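Local structure of double Glycine Motif Protease domain from AMS/PCAT Transporter (Lachnospiraceae bacterium C6A11, 6MPZ) at residues 33-38 with 71-76; 103-108 with 128-133. The protein probably cleaves leader peptides after a double-glycine motif, as the cysteine peptidase domain of a transporter that matures and exports lantibiotic-like peptides. All coordinates share one frame; numbering follows the deposited sequence.

Contact 1: residues 33-38 with 71-76; sequences AMVLAY and YGLEAK
Leu36 and Tyr71 bring the two backbones nearest each other, with their CA atoms 8.3 Å apart. Residues 33-38 form the C-terminal half of helix 27-38. Residues 71-76 leave helix 61-70 and lead into edge strand 74-79. No hydrogen bond joins the segments; all the close contacts are between apolar side chains. Both methyls of Leu36 meet Tyr71 obliquely along one margin: Leu36 CD1 lies 3.6 Å from Tyr71 CD2, and Leu36 CD2 lies 3.8 Å from Tyr71 CB. The two side chains cross at about a right angle. The ring end is fixed from outside, because Tyr71 OH hydrogen-bonds Asp51 OD2. Val48 of helix 45-52 also packs on both Leu36 and Tyr71. Leu73 touches both helix residues with a single methyl. Its CD1 meets Leu36 CD2 at 4.1 Å and Val35 CG1 at 4.2 Å. With CG1 anti to the backbone N (chi1 176°), Val35 turns that methyl, not CG2, to Leu73. Val35 also packs on Phe141 of strand 137-142. Between Tyr71 and Leu73, Gly72 has a positive phi of 94°. It is the C-prime residue of a Schellman motif that ends helix 61-70 and turns the chain into the sheet of the C39 peptidase domain, with helix 27-38 packed against the turn.

Contact 2: residues 103-108 with 128-133; sequences VVLKGF and EEFDRS
Phe108 points the edge of its ring at a face of Phe130, and this T-shaped stack is the tight part of the contact. The centroids are 5.1 Å apart and the planes stand at 87°. Phe108 CZ comes 3.6 Å from Phe130 CZ, and Phe108 CE1 lies 3.8 Å from Phe130 CE2. The touch is offset toward the rim of the Phe130 ring. Phe130 reaches the strand because its CG is anti to the backbone N (chi1 -179°), which carries the ring out from helix 127-133. Leu105 adds a second support from the strand. Its CD2 is 3.9 Å from Phe130 CZ, and its CD1 is 4.1 Å from Phe130 CE1. Leu105 CD1 also lies over one face of the Phe108 ring, so the three side chains form one apolar cluster. Leu85 of helix 82-88 packs on Leu105 and Phe130, and Ala113 of strand 112-117 on both rings. Asp131 OD1 lies at the edge of the Phe130 ring and makes a salt bridge with Lys86 of helix 82-88. The loose side is at Glu128 and Arg132, which are exposed and do not touch the strand; Glu128 is poorly ordered. A classic beta bulge at Lys106 and Gly107, opposite Tyr114, lies between the two strand residues that touch Phe130. The whole is helix-on-sheet packing, with short helix 127-133 held on the antiparallel sheet of the papain-like C39 peptidase fold.

Overall arrangement
The chain enters contact 1 on helix 27-38. It then runs through helices 45-52 and 61-70 before residues 71-76 close that loop at the start of strand 74-79. Contact 2 opens later, on strand 101-109. It closes after strands 112-117 and 123-126, when helix 127-133 comes back to the sheet. The two loops follow in series and neither nest nor cross. Their centres lie 19 Å apart, on opposite sides of the chain's centre. Contact 1 ties helix 27-38 to the turn before outermost strand 74-79, and contact 2 ties the late helix to an inner strand. Their first segments also touch directly, Met34 CE packing 3.6 Å from Val104 CG2.

Contact 1: residues 33-38 with 71-76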
loop_
_atom_site.group_PDB
_atom_site.type_symbol
_atom_site.label_atom_id
_atom_site.label_comp_id
_atom_site.label_asym_id
_atom_site.label_seq_id
_atom_site.Cartn_x
_atom_site.Cartn_y
_atom_site.Cartn_z
ATOM N N ALA A 33 -5.004 -0.951 6.456
ATOM C CA ALA A 33 -5.830 -0.268 7.484
ATOM C C ALA A 33 -5.766 1.253 7.272
ATOM O O ALA A 33 -6.810 1.927 7.229
ATOM C CB ALA A 33 -5.399 -0.672 8.910
ATOM N N MET A 34 -4.544 1.757 7.054
ATOM C CA MET A 34 -4.282 3.167 6.675
ATOM C C MET A 34 -5.006 3.585 5.413
ATOM O O MET A 34 -5.584 4.683 5.401
ATOM C CB MET A 34 -2.789 3.432 6.521
ATOM C CG MET A 34 -2.075 3.420 7.810
ATOM S SD MET A 34 -0.288 3.814 7.882
ATOM C CE MET A 34 0.456 2.257 7.486
ATOM N N VAL A 35 -4.987 2.748 4.366
ATOM C CA VAL A 35 -5.757 3.046 3.134
ATOM C C VAL A 35 -7.274 3.105 3.405
ATOM O O VAL A 35 -7.950 4.023 2.954
ATOM C CB VAL A 35 -5.463 2.091 1.928
ATOM C CG1 VAL A 35 -6.365 2.411 0.735
ATOM C CG2 VAL A 35 -4.036 2.209 1.467
ATOM N N LEU A 36 -7.783 2.132 4.141
ATOM C CA LEU A 36 -9.175 2.135 4.596
ATOM C C LEU A 36 -9.566 3.396 5.397
ATOM O O LEU A 36 -10.623 3.988 5.161
ATOM C CB LEU A 36 -9.458 0.868 5.418
ATOM C CG LEU A 36 -9.493 -0.415 4.548
ATOM C CD1 LEU A 36 -9.383 -1.681 5.416
ATOM C CD2 LEU A 36 -10.750 -0.449 3.650
ATOM N N ALA A 37 -8.677 3.815 6.302
ATOM C CA ALA A 37 -8.872 5.011 7.111
ATOM C C ALA A 37 -8.895 6.293 6.267
ATOM O O ALA A 37 -9.660 7.185 6.570
ATOM C CB ALA A 37 -7.802 5.083 8.197
ATOM N N TYR A 38 -8.090 6.360 5.190
ATOM C CA TYR A 38 -8.114 7.492 4.246
ATOM C C TYR A 38 -9.512 7.642 3.625
ATOM O O TYR A 38 -10.004 8.771 3.459
ATOM C CB TYR A 38 -7.048 7.330 3.143
ATOM C CG TYR A 38 -7.083 8.378 2.044
ATOM C CD1 TYR A 38 -6.433 9.618 2.190
ATOM C CD2 TYR A 38 -7.793 8.158 0.868
ATOM C CE1 TYR A 38 -6.464 10.583 1.163
ATOM C CE2 TYR A 38 -7.847 9.114 -0.161
ATOM C CZ TYR A 38 -7.215 10.326 -0.015
ATOM O OH TYR A 38 -7.266 11.217 -1.069
ATOM N N TYR A 71 -14.099 -4.901 1.086
ATOM C CA TYR A 71 -14.449 -3.651 1.791
ATOM C C TYR A 71 -14.928 -2.519 0.873
ATOM O O TYR A 71 -15.034 -1.380 1.318
ATOM C CB TYR A 71 -13.258 -3.139 2.604
ATOM C CG TYR A 71 -12.688 -4.096 3.624
ATOM C CD1 TYR A 71 -13.514 -4.845 4.476
ATOM C CD2 TYR A 71 -11.295 -4.204 3.781
ATOM C CE1 TYR A 71 -12.977 -5.696 5.426
ATOM C CE2 TYR A 71 -10.739 -5.057 4.725
ATOM C CZ TYR A 71 -11.576 -5.794 5.549
ATOM O OH TYR A 71 -10.976 -6.618 6.486
ATOM N N GLY A 72 -15.187 -2.804 -0.404
ATOM C CA GLY A 72 -15.813 -1.821 -1.308
ATOM C C GLY A 72 -14.877 -0.971 -2.160
ATOM O O GLY A 72 -15.335 -0.127 -2.916
ATOM N N LEU A 73 -13.569 -1.200 -2.058
ATOM C CA LEU A 73 -12.610 -0.516 -2.906
ATOM C C LEU A 73 -12.326 -1.316 -4.167
ATOM O O LEU A 73 -12.197 -2.534 -4.132
ATOM C CB LEU A 73 -11.295 -0.295 -2.138
ATOM C CG LEU A 73 -11.342 0.596 -0.900
ATOM C CD1 LEU A 73 -9.986 0.575 -0.222
ATOM C CD2 LEU A 73 -11.713 2.003 -1.298
ATOM N N GLU A 74 -12.213 -0.622 -5.286
ATOM C CA GLU A 74 -11.651 -1.229 -6.470
ATOM C C GLU A 74 -10.135 -1.267 -6.234
ATOM O O GLU A 74 -9.551 -0.296 -5.726
ATOM C CB GLU A 74 -11.990 -0.415 -7.706
ATOM C CG GLU A 74 -11.750 -1.180 -8.977
ATOM C CD GLU A 74 -11.270 -0.310 -10.116
ATOM O OE1 GLU A 74 -11.931 0.707 -10.425
ATOM O OE2 GLU A 74 -10.218 -0.662 -10.683
ATOM N N ALA A 75 -9.508 -2.388 -6.566
ATOM C CA ALA A 75 -8.107 -2.622 -6.297
ATOM C C ALA A 75 -7.385 -3.379 -7.438
ATOM O O ALA A 75 -7.801 -4.491 -7.815
ATOM C CB ALA A 75 -7.992 -3.411 -4.996
ATOM N N LYS A 76 -6.253 -2.824 -7.887
ATOM C CA LYS A 76 -5.448 -3.405 -8.950
ATOM C C LYS A 76 -3.966 -3.404 -8.591
ATOM O O LYS A 76 -3.492 -2.499 -7.938
ATOM C CB LYS A 76 -5.670 -2.623 -10.235
ATOM C CG LYS A 76 -7.041 -2.901 -10.860
ATOM C CD LYS A 76 -7.196 -2.321 -12.257
ATOM C CE LYS A 76 -7.481 -0.818 -12.276
ATOM N NZ LYS A 76 -8.471 -0.380 -13.324
#

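Contact 2: residues 103-108 with 128-133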
loop_
_atom_site.group_PDB
_atom_site.type_symbol
_atom_site.label_atom_id
_atom_site.label_comp_id
_atom_site.label_asym_id
_atom_site.label_seq_id
_atom_site.Cartn_x
_atom_site.Cartn_y
_atom_site.Cartn_z
ATOM N N VAL A 103 4.729 -0.814 2.750
ATOM C CA VAL A 103 4.542 0.508 3.288
ATOM C C VAL A 103 3.456 1.227 2.485
ATOM O O VAL A 103 3.093 0.789 1.383
ATOM C CB VAL A 103 5.842 1.286 3.304
ATOM C CG1 VAL A 103 6.908 0.533 4.099
ATOM C CG2 VAL A 103 6.325 1.611 1.873
ATOM N N VAL A 104 2.936 2.328 3.049
ATOM C CA VAL A 104 1.939 3.161 2.354
ATOM C C VAL A 104 2.591 4.390 1.741
ATOM O O VAL A 104 3.188 5.172 2.474
ATOM C CB VAL A 104 0.830 3.644 3.283
ATOM C CG1 VAL A 104 -0.171 4.516 2.490
ATOM C CG2 VAL A 104 0.126 2.450 3.874
ATOM N N LEU A 105 2.460 4.544 0.416
ATOM C CA LEU A 105 3.012 5.708 -0.298
ATOM C C LEU A 105 1.946 6.805 -0.399
ATOM O O LEU A 105 0.831 6.578 -0.989
ATOM C CB LEU A 105 3.529 5.331 -1.687
ATOM C CG LEU A 105 4.158 6.410 -2.606
ATOM C CD1 LEU A 105 5.286 7.152 -1.914
ATOM C CD2 LEU A 105 4.707 5.823 -3.891
ATOM N N LYS A 106 2.278 7.964 0.189
ATOM C CA LYS A 106 1.394 9.109 0.229
ATOM C C LYS A 106 1.612 10.066 -0.934
ATOM O O LYS A 106 0.669 10.761 -1.318
ATOM C CB LYS A 106 1.559 9.872 1.528
ATOM C CG LYS A 106 1.190 9.054 2.764
ATOM C CD LYS A 106 1.349 9.873 4.021
ATOM C CE LYS A 106 2.820 10.016 4.338
ATOM N NZ LYS A 106 3.054 10.785 5.551
ATOM N N GLY A 107 2.829 10.057 -1.492
ATOM C CA GLY A 107 3.205 10.815 -2.689
ATOM C C GLY A 107 4.651 11.239 -2.646
ATOM O O GLY A 107 5.425 10.746 -1.824
ATOM N N PHE A 108 4.975 12.216 -3.495
ATOM C CA PHE A 108 6.334 12.749 -3.691
ATOM C C PHE A 108 6.309 14.272 -3.598
ATOM O O PHE A 108 5.299 14.910 -3.952
ATOM C CB PHE A 108 6.837 12.347 -5.068
ATOM C CG PHE A 108 6.923 10.846 -5.277
ATOM C CD1 PHE A 108 8.034 10.114 -4.830
ATOM C CD2 PHE A 108 5.900 10.157 -5.934
ATOM C CE1 PHE A 108 8.108 8.752 -5.008
ATOM C CE2 PHE A 108 5.970 8.776 -6.113
ATOM C CZ PHE A 108 7.073 8.078 -5.665
ATOM N N GLU A 128 16.819 8.701 -4.063
ATOM C CA GLU A 128 17.808 7.678 -4.441
ATOM C C GLU A 128 17.536 6.417 -3.649
ATOM O O GLU A 128 17.473 5.324 -4.249
ATOM C CB GLU A 128 19.256 8.161 -4.312
ATOM C CG GLU A 128 19.619 8.700 -2.912
ATOM C CD GLU A 128 20.059 7.679 -1.878
ATOM O OE1 GLU A 128 20.364 6.523 -2.238
ATOM O OE2 GLU A 128 20.069 8.060 -0.681
ATOM N N GLU A 129 17.310 6.568 -2.332
ATOM C CA GLU A 129 16.970 5.436 -1.477
ATOM C C GLU A 129 15.574 4.872 -1.857
ATOM O O GLU A 129 15.422 3.672 -2.018
ATOM C CB GLU A 129 17.011 5.841 -0.014
ATOM C CG GLU A 129 16.613 4.747 0.965
ATOM C CD GLU A 129 16.672 5.173 2.407
ATOM O OE1 GLU A 129 17.601 5.918 2.738
ATOM O OE2 GLU A 129 15.872 4.686 3.242
ATOM N N PHE A 130 14.588 5.735 -2.065
ATOM C CA PHE A 130 13.294 5.269 -2.573
ATOM C C PHE A 130 13.456 4.361 -3.764
ATOM O O PHE A 130 12.967 3.239 -3.746
ATOM C CB PHE A 130 12.375 6.414 -2.978
ATOM C CG PHE A 130 11.034 5.948 -3.485
ATOM C CD1 PHE A 130 9.989 5.647 -2.582
ATOM C CD2 PHE A 130 10.822 5.751 -4.834
ATOM C CE1 PHE A 130 8.752 5.212 -3.043
ATOM C CE2 PHE A 130 9.590 5.308 -5.290
ATOM C CZ PHE A 130 8.549 5.050 -4.383
ATOM N N ASP A 131 14.182 4.841 -4.774
ATOM C CA ASP A 131 14.389 4.105 -6.025
ATOM C C ASP A 131 14.999 2.722 -5.812
ATOM O O ASP A 131 14.623 1.788 -6.524
ATOM C CB ASP A 131 15.231 4.910 -7.034
ATOM C CG ASP A 131 14.484 6.147 -7.613
ATOM O OD1 ASP A 131 13.269 6.352 -7.359
ATOM O OD2 ASP A 131 15.111 6.933 -8.350
ATOM N N ARG A 132 15.911 2.551 -4.838
ATOM C CA ARG A 132 16.431 1.193 -4.571
ATOM C C ARG A 132 15.528 0.307 -3.705
ATOM O O ARG A 132 15.544 -0.906 -3.873
ATOM C CB ARG A 132 17.860 1.207 -4.051
ATOM C CG ARG A 132 18.142 1.818 -2.709
ATOM C CD ARG A 132 19.543 1.466 -2.184
ATOM N NE ARG A 132 20.495 2.581 -2.363
ATOM C CZ ARG A 132 20.608 3.651 -1.574
ATOM N NH1 ARG A 132 19.941 3.738 -0.432
ATOM N NH2 ARG A 132 21.528 4.563 -1.888
ATOM N N SER A 133 14.752 0.911 -2.807
ATOM C CA SER A 133 13.896 0.194 -1.853
ATOM C C SER A 133 12.533 -0.251 -2.449
ATOM O O SER A 133 12.045 -1.366 -2.168
ATOM C CB SER A 133 13.632 1.047 -0.609
ATOM O OG SER A 133 14.810 1.194 0.130
#